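Local coordinates for protein methyltransferase WBDD (Escherichia coli, PDB 4AZS) that regulates the chain length of the O antigen in Escherichia coli O9a as a bifunctional kinase and methyltransferase, at residues F429-W443 with Q470-Q482. Sequence-based numbering, arbitrary orientation.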
loop_
_atom_site.group_PDB
_atom_site.type_symbol
_atom_site.label_atom_id
_atom_site.label_comp_id
_atom_site.label_asym_id
_atom_site.label_seq_id
_atom_site.Cartn_x
_atom_site.Cartn_y
_atom_site.Cartn_z
ATOM N N PHE A 429 -38.270 -38.794 41.369
ATOM C CA PHE A 429 -37.050 -38.067 41.712
ATOM C C PHE A 429 -37.234 -37.342 43.063
ATOM O O PHE A 429 -37.005 -37.942 44.116
ATOM C CB PHE A 429 -36.627 -37.112 40.563
ATOM C CG PHE A 429 -35.199 -37.314 40.085
ATOM C CD1 PHE A 429 -34.809 -38.520 39.506
ATOM C CD2 PHE A 429 -34.250 -36.306 40.212
ATOM C CE1 PHE A 429 -33.508 -38.713 39.065
ATOM C CE2 PHE A 429 -32.949 -36.497 39.775
ATOM C CZ PHE A 429 -32.577 -37.701 39.202
ATOM N N ASN A 430 -37.704 -36.095 43.045
ATOM C CA ASN A 430 -37.591 -35.199 44.206
ATOM C C ASN A 430 -38.768 -35.087 45.188
ATOM O O ASN A 430 -38.815 -34.105 45.929
ATOM C CB ASN A 430 -37.326 -33.757 43.728
ATOM C CG ASN A 430 -36.031 -33.606 42.971
ATOM O OD1 ASN A 430 -35.121 -34.433 43.071
ATOM N ND2 ASN A 430 -35.933 -32.525 42.211
ATOM N N LEU A 431 -39.721 -36.013 45.228
ATOM C CA LEU A 431 -40.874 -35.763 46.103
ATOM C C LEU A 431 -40.801 -36.543 47.415
ATOM O O LEU A 431 -40.850 -37.765 47.416
ATOM C CB LEU A 431 -42.195 -36.066 45.395
ATOM C CG LEU A 431 -42.636 -35.198 44.214
ATOM C CD1 LEU A 431 -44.047 -35.591 43.793
ATOM C CD2 LEU A 431 -42.581 -33.718 44.565
ATOM N N PRO A 432 -40.740 -35.844 48.546
ATOM C CA PRO A 432 -40.901 -36.590 49.756
ATOM C C PRO A 432 -42.386 -36.960 50.011
ATOM O O PRO A 432 -43.294 -36.453 49.341
ATOM C CB PRO A 432 -40.402 -35.608 50.811
ATOM C CG PRO A 432 -40.896 -34.309 50.307
ATOM C CD PRO A 432 -40.907 -34.408 48.794
ATOM N N GLN A 433 -42.586 -37.883 50.943
ATOM C CA GLN A 433 -43.892 -38.153 51.502
ATOM C C GLN A 433 -44.324 -36.884 52.197
ATOM O O GLN A 433 -43.500 -36.176 52.761
ATOM C CB GLN A 433 -43.812 -39.299 52.512
ATOM C CG GLN A 433 -43.633 -40.634 51.842
ATOM C CD GLN A 433 -44.034 -41.833 52.708
ATOM O OE1 GLN A 433 -45.155 -41.932 53.252
ATOM N NE2 GLN A 433 -43.126 -42.785 52.791
ATOM N N PRO A 434 -45.600 -36.533 52.114
ATOM C CA PRO A 434 -46.739 -37.113 51.452
ATOM C C PRO A 434 -47.070 -36.564 50.048
ATOM O O PRO A 434 -48.090 -36.938 49.473
ATOM C CB PRO A 434 -47.853 -36.745 52.413
ATOM C CG PRO A 434 -47.462 -35.384 52.902
ATOM C CD PRO A 434 -45.973 -35.312 52.850
ATOM N N TRP A 435 -46.213 -35.740 49.480
ATOM C CA TRP A 435 -46.394 -35.300 48.099
ATOM C C TRP A 435 -46.368 -36.475 47.120
ATOM O O TRP A 435 -47.167 -36.580 46.151
ATOM C CB TRP A 435 -45.356 -34.213 47.756
ATOM C CG TRP A 435 -45.633 -32.881 48.430
ATOM C CD1 TRP A 435 -46.511 -31.888 48.003
ATOM C CD2 TRP A 435 -45.056 -32.356 49.669
ATOM N NE1 TRP A 435 -46.513 -30.820 48.864
ATOM C CE2 TRP A 435 -45.662 -31.033 49.880
ATOM C CE3 TRP A 435 -44.108 -32.811 50.576
ATOM C CZ2 TRP A 435 -45.335 -30.230 50.979
ATOM C CZ3 TRP A 435 -43.782 -31.996 51.683
ATOM C CH2 TRP A 435 -44.387 -30.737 51.882
ATOM N N SER A 436 -45.478 -37.397 47.365
ATOM C CA SER A 436 -45.372 -38.569 46.518
ATOM C C SER A 436 -46.632 -39.436 46.614
ATOM O O SER A 436 -47.070 -40.024 45.627
ATOM C CB SER A 436 -44.164 -39.381 46.965
ATOM O OG SER A 436 -44.316 -39.666 48.378
ATOM N N ASN A 437 -47.194 -39.510 47.810
ATOM C CA ASN A 437 -48.413 -40.284 48.060
ATOM C C ASN A 437 -49.584 -39.664 47.335
ATOM O O ASN A 437 -50.406 -40.357 46.777
ATOM C CB ASN A 437 -48.692 -40.309 49.548
ATOM C CG ASN A 437 -47.579 -40.936 50.318
ATOM O OD1 ASN A 437 -46.685 -41.537 49.733
ATOM N ND2 ASN A 437 -47.612 -40.799 51.635
ATOM N N TRP A 438 -49.604 -38.334 47.302
ATOM C CA TRP A 438 -50.612 -37.547 46.572
ATOM C C TRP A 438 -50.613 -37.877 45.102
ATOM O O TRP A 438 -51.656 -38.252 44.516
ATOM C CB TRP A 438 -50.297 -36.068 46.802
ATOM C CG TRP A 438 -51.026 -35.096 45.947
ATOM C CD1 TRP A 438 -52.368 -35.064 45.643
ATOM C CD2 TRP A 438 -50.464 -33.916 45.303
ATOM N NE1 TRP A 438 -52.656 -33.988 44.848
ATOM C CE2 TRP A 438 -51.566 -33.265 44.615
ATOM C CE3 TRP A 438 -49.194 -33.350 45.240
ATOM C CZ2 TRP A 438 -51.391 -32.103 43.882
ATOM C CZ3 TRP A 438 -49.021 -32.176 44.493
ATOM C CH2 TRP A 438 -50.098 -31.572 43.831
ATOM N N LEU A 439 -49.432 -37.831 44.518
ATOM C CA LEU A 439 -49.275 -38.124 43.107
ATOM C C LEU A 439 -49.612 -39.578 42.814
ATOM O O LEU A 439 -50.254 -39.878 41.801
ATOM C CB LEU A 439 -47.831 -37.815 42.660
ATOM C CG LEU A 439 -47.172 -38.725 41.612
ATOM C CD1 LEU A 439 -47.755 -38.443 40.237
ATOM C CD2 LEU A 439 -45.645 -38.557 41.545
ATOM N N TYR A 440 -49.202 -40.474 43.707
ATOM C CA TYR A 440 -49.487 -41.870 43.494
ATOM C C TYR A 440 -50.999 -42.040 43.492
ATOM O O TYR A 440 -51.517 -42.775 42.684
ATOM C CB TYR A 440 -48.795 -42.774 44.529
ATOM C CG TYR A 440 -49.103 -44.229 44.346
ATOM C CD1 TYR A 440 -50.208 -44.772 44.937
ATOM C CD2 TYR A 440 -48.299 -45.065 43.564
ATOM C CE1 TYR A 440 -50.537 -46.106 44.787
ATOM C CE2 TYR A 440 -48.634 -46.409 43.388
ATOM C CZ TYR A 440 -49.761 -46.908 44.004
ATOM O OH TYR A 440 -50.175 -48.224 43.881
ATOM N N ALA A 441 -51.720 -41.345 44.369
ATOM C CA ALA A 441 -53.175 -41.527 44.409
ATOM C C ALA A 441 -53.780 -41.049 43.130
ATOM O O ALA A 441 -54.713 -41.630 42.632
ATOM C CB ALA A 441 -53.817 -40.809 45.596
ATOM N N VAL A 442 -53.245 -39.984 42.568
ATOM C CA VAL A 442 -53.850 -39.444 41.384
ATOM C C VAL A 442 -53.677 -40.432 40.268
ATOM O O VAL A 442 -54.609 -40.653 39.466
ATOM C CB VAL A 442 -53.229 -38.118 40.940
ATOM C CG1 VAL A 442 -53.791 -37.709 39.586
ATOM C CG2 VAL A 442 -53.468 -37.041 41.965
ATOM N N TRP A 443 -52.488 -41.020 40.205
ATOM C CA TRP A 443 -52.171 -41.977 39.165
ATOM C C TRP A 443 -52.998 -43.224 39.210
ATOM O O TRP A 443 -53.146 -43.851 38.204
ATOM C CB TRP A 443 -50.677 -42.319 39.136
ATOM C CG TRP A 443 -49.937 -41.388 38.209
ATOM C CD1 TRP A 443 -49.593 -40.051 38.446
ATOM C CD2 TRP A 443 -49.474 -41.660 36.841
ATOM N NE1 TRP A 443 -48.947 -39.501 37.364
ATOM C CE2 TRP A 443 -48.835 -40.411 36.367
ATOM C CE3 TRP A 443 -49.508 -42.761 36.003
ATOM C CZ2 TRP A 443 -48.277 -40.305 35.107
ATOM C CZ3 TRP A 443 -48.936 -42.640 34.735
ATOM C CH2 TRP A 443 -48.330 -41.440 34.304
ATOM N N GLN A 470 -44.561 -48.083 49.580
ATOM C CA GLN A 470 -44.945 -49.401 50.032
ATOM C C GLN A 470 -45.604 -50.179 48.892
ATOM O O GLN A 470 -46.004 -51.352 49.053
ATOM C CB GLN A 470 -45.930 -49.295 51.219
ATOM C CG GLN A 470 -45.337 -48.849 52.562
ATOM C CD GLN A 470 -46.451 -48.807 53.649
ATOM O OE1 GLN A 470 -47.629 -49.050 53.362
ATOM N NE2 GLN A 470 -46.090 -48.474 54.856
ATOM N N GLN A 471 -45.777 -49.507 47.762
ATOM C CA GLN A 471 -46.450 -50.112 46.623
ATOM C C GLN A 471 -45.417 -50.375 45.549
ATOM O O GLN A 471 -44.297 -49.826 45.596
ATOM C CB GLN A 471 -47.583 -49.222 46.055
ATOM C CG GLN A 471 -48.481 -48.418 47.025
ATOM C CD GLN A 471 -49.294 -49.228 48.029
ATOM O OE1 GLN A 471 -49.770 -50.328 47.739
ATOM N NE2 GLN A 471 -49.476 -48.656 49.236
ATOM N N ARG A 472 -45.786 -51.202 44.578
ATOM C CA ARG A 472 -44.917 -51.460 43.422
ATOM C C ARG A 472 -44.668 -50.152 42.652
ATOM O O ARG A 472 -43.542 -49.920 42.176
ATOM C CB ARG A 472 -45.411 -52.608 42.504
ATOM C CG ARG A 472 -46.829 -53.126 42.733
ATOM C CD ARG A 472 -47.026 -54.545 42.200
ATOM N NE ARG A 472 -48.451 -54.912 42.099
ATOM C CZ ARG A 472 -49.184 -55.505 43.050
ATOM N NH1 ARG A 472 -48.661 -55.831 44.220
ATOM N NH2 ARG A 472 -50.465 -55.780 42.827
ATOM N N GLY A 473 -45.699 -49.296 42.602
ATOM C CA GLY A 473 -45.616 -47.965 42.011
ATOM C C GLY A 473 -45.343 -48.125 40.529
ATOM O O GLY A 473 -46.268 -48.241 39.726
ATOM N N ALA A 474 -44.083 -48.024 40.132
ATOM C CA ALA A 474 -43.127 -47.093 40.717
ATOM C C ALA A 474 -42.977 -46.054 39.606
ATOM O O ALA A 474 -42.090 -45.194 39.623
ATOM C CB ALA A 474 -41.800 -47.787 40.986
ATOM N N THR A 475 -43.889 -46.151 38.642
ATOM C CA THR A 475 -43.640 -45.658 37.322
ATOM C C THR A 475 -44.014 -44.207 37.310
ATOM O O THR A 475 -43.298 -43.404 36.723
ATOM C CB THR A 475 -44.402 -46.450 36.225
ATOM O OG1 THR A 475 -45.591 -45.755 35.830
ATOM C CG2 THR A 475 -44.754 -47.875 36.685
ATOM N N GLU A 476 -45.109 -43.854 37.986
ATOM C CA GLU A 476 -45.545 -42.459 37.986
ATOM C C GLU A 476 -44.322 -41.586 38.271
ATOM O O GLU A 476 -44.149 -40.546 37.656
ATOM C CB GLU A 476 -46.719 -42.186 38.961
ATOM C CG GLU A 476 -46.375 -42.055 40.449
ATOM C CD GLU A 476 -45.863 -43.355 41.054
ATOM O OE1 GLU A 476 -46.619 -44.355 41.029
ATOM O OE2 GLU A 476 -44.707 -43.386 41.548
ATOM N N GLN A 477 -43.465 -42.056 39.173
ATOM C CA GLN A 477 -42.259 -41.340 39.562
ATOM C C GLN A 477 -41.313 -41.164 38.369
ATOM O O GLN A 477 -40.811 -40.060 38.108
ATOM C CB GLN A 477 -41.557 -42.055 40.734
ATOM C CG GLN A 477 -41.990 -41.560 42.120
ATOM C CD GLN A 477 -41.569 -40.101 42.424
ATOM O OE1 GLN A 477 -40.585 -39.583 41.872
ATOM N NE2 GLN A 477 -42.318 -39.436 43.313
ATOM N N TRP A 478 -41.110 -42.240 37.618
ATOM C CA TRP A 478 -40.133 -42.218 36.536
ATOM C C TRP A 478 -40.606 -41.476 35.319
ATOM O O TRP A 478 -39.807 -40.900 34.594
ATOM C CB TRP A 478 -39.672 -43.638 36.213
ATOM C CG TRP A 478 -38.903 -44.237 37.368
ATOM C CD1 TRP A 478 -39.121 -45.461 37.997
ATOM C CD2 TRP A 478 -37.782 -43.619 38.115
ATOM N NE1 TRP A 478 -38.236 -45.651 39.028
ATOM C CE2 TRP A 478 -37.406 -44.582 39.153
ATOM C CE3 TRP A 478 -37.073 -42.411 38.024
ATOM C CZ2 TRP A 478 -36.365 -44.329 40.043
ATOM C CZ3 TRP A 478 -36.030 -42.169 38.927
ATOM C CH2 TRP A 478 -35.686 -43.105 39.907
ATOM N N ILE A 479 -41.912 -41.436 35.116
ATOM C CA ILE A 479 -42.489 -40.768 33.963
ATOM C C ILE A 479 -42.438 -39.252 34.101
ATOM O O ILE A 479 -42.182 -38.539 33.130
ATOM C CB ILE A 479 -43.939 -41.203 33.769
ATOM C CG1 ILE A 479 -43.970 -42.684 33.357
ATOM C CG2 ILE A 479 -44.625 -40.314 32.738
ATOM C CD1 ILE A 479 -45.263 -43.363 33.721
ATOM N N ILE A 480 -42.679 -38.768 35.309
ATOM C CA ILE A 480 -42.600 -37.345 35.589
ATOM C C ILE A 480 -41.146 -36.906 35.693
ATOM O O ILE A 480 -40.812 -35.815 35.263
ATOM C CB ILE A 480 -43.401 -36.994 36.853
ATOM C CG1 ILE A 480 -44.895 -37.043 36.526
ATOM C CG2 ILE A 480 -43.055 -35.621 37.383
ATOM C CD1 ILE A 480 -45.727 -37.484 37.700
ATOM N N ALA A 481 -40.279 -37.751 36.247
ATOM C CA ALA A 481 -38.854 -37.421 36.300
ATOM C C ALA A 481 -38.290 -37.277 34.902
ATOM O O ALA A 481 -37.461 -36.396 34.665
ATOM C CB ALA A 481 -38.067 -38.460 37.082
ATOM N N GLN A 482 -38.728 -38.138 33.982
ATOM C CA GLN A 482 -38.372 -37.996 32.570
ATOM C C GLN A 482 -39.076 -36.799 31.910
ATOM O O GLN A 482 -38.473 -36.068 31.114
ATOM C CB GLN A 482 -38.659 -39.276 31.809
ATOM C CG GLN A 482 -37.746 -40.403 32.223
ATOM C CD GLN A 482 -38.130 -41.719 31.590
ATOM O OE1 GLN A 482 -38.469 -42.680 32.273
ATOM N NE2 GLN A 482 -38.081 -41.768 30.275
HETATM O O HOH W 1 -45.248 -41.135 44.009
#
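Two helices at the far end of the chain, on the kinase side of the molecule, meet here: helix 435-443 and segment 475-482 of the last modelled helix cross at 101°, their axes 10.1 Å apart at closest approach, and Glu476 sits where they meet. Its CB lies over one face of the Trp443 indole, 3.4 Å from the centroid of the five-membered ring and 12° off the normal, a CH-pi contact. With chi1 at 78°, CG stands between the backbone N and the carbonyl carbon and packs on Leu439 CG; the chain then bends at chi2 and carries the carboxylate to Tyr440, where OE1 comes 3.1 Å from CD2 at the ring edge. A water donates to Ser436 O at 2.7 Å and makes weak bonds to Glu476 OE2 and Gln477 NE2, the latter also near Leu439 CD2 and Leu431 CB. Further along, Ile480 CD1 meets Leu439 CD1 tip to tip, and Ile479 CD1 touches Trp443 CH2 at 3.7 Å. Phe429 puts CD1 against Trp478 CZ3, 3.9 Å away and edge to edge, while its CB rests on Ala481 CB. In the assembly, Trp443 also meets Trp478 of a neighbouring subunit, so the indole joins the helix crossing to the subunit interface. The contact mixes apolar packing with a buried carboxylate and leaves Trp443 NE1 without a partner; the weakly bound water at OE2 and the ring edge of Tyr440 at OE1 may partly offset that charge.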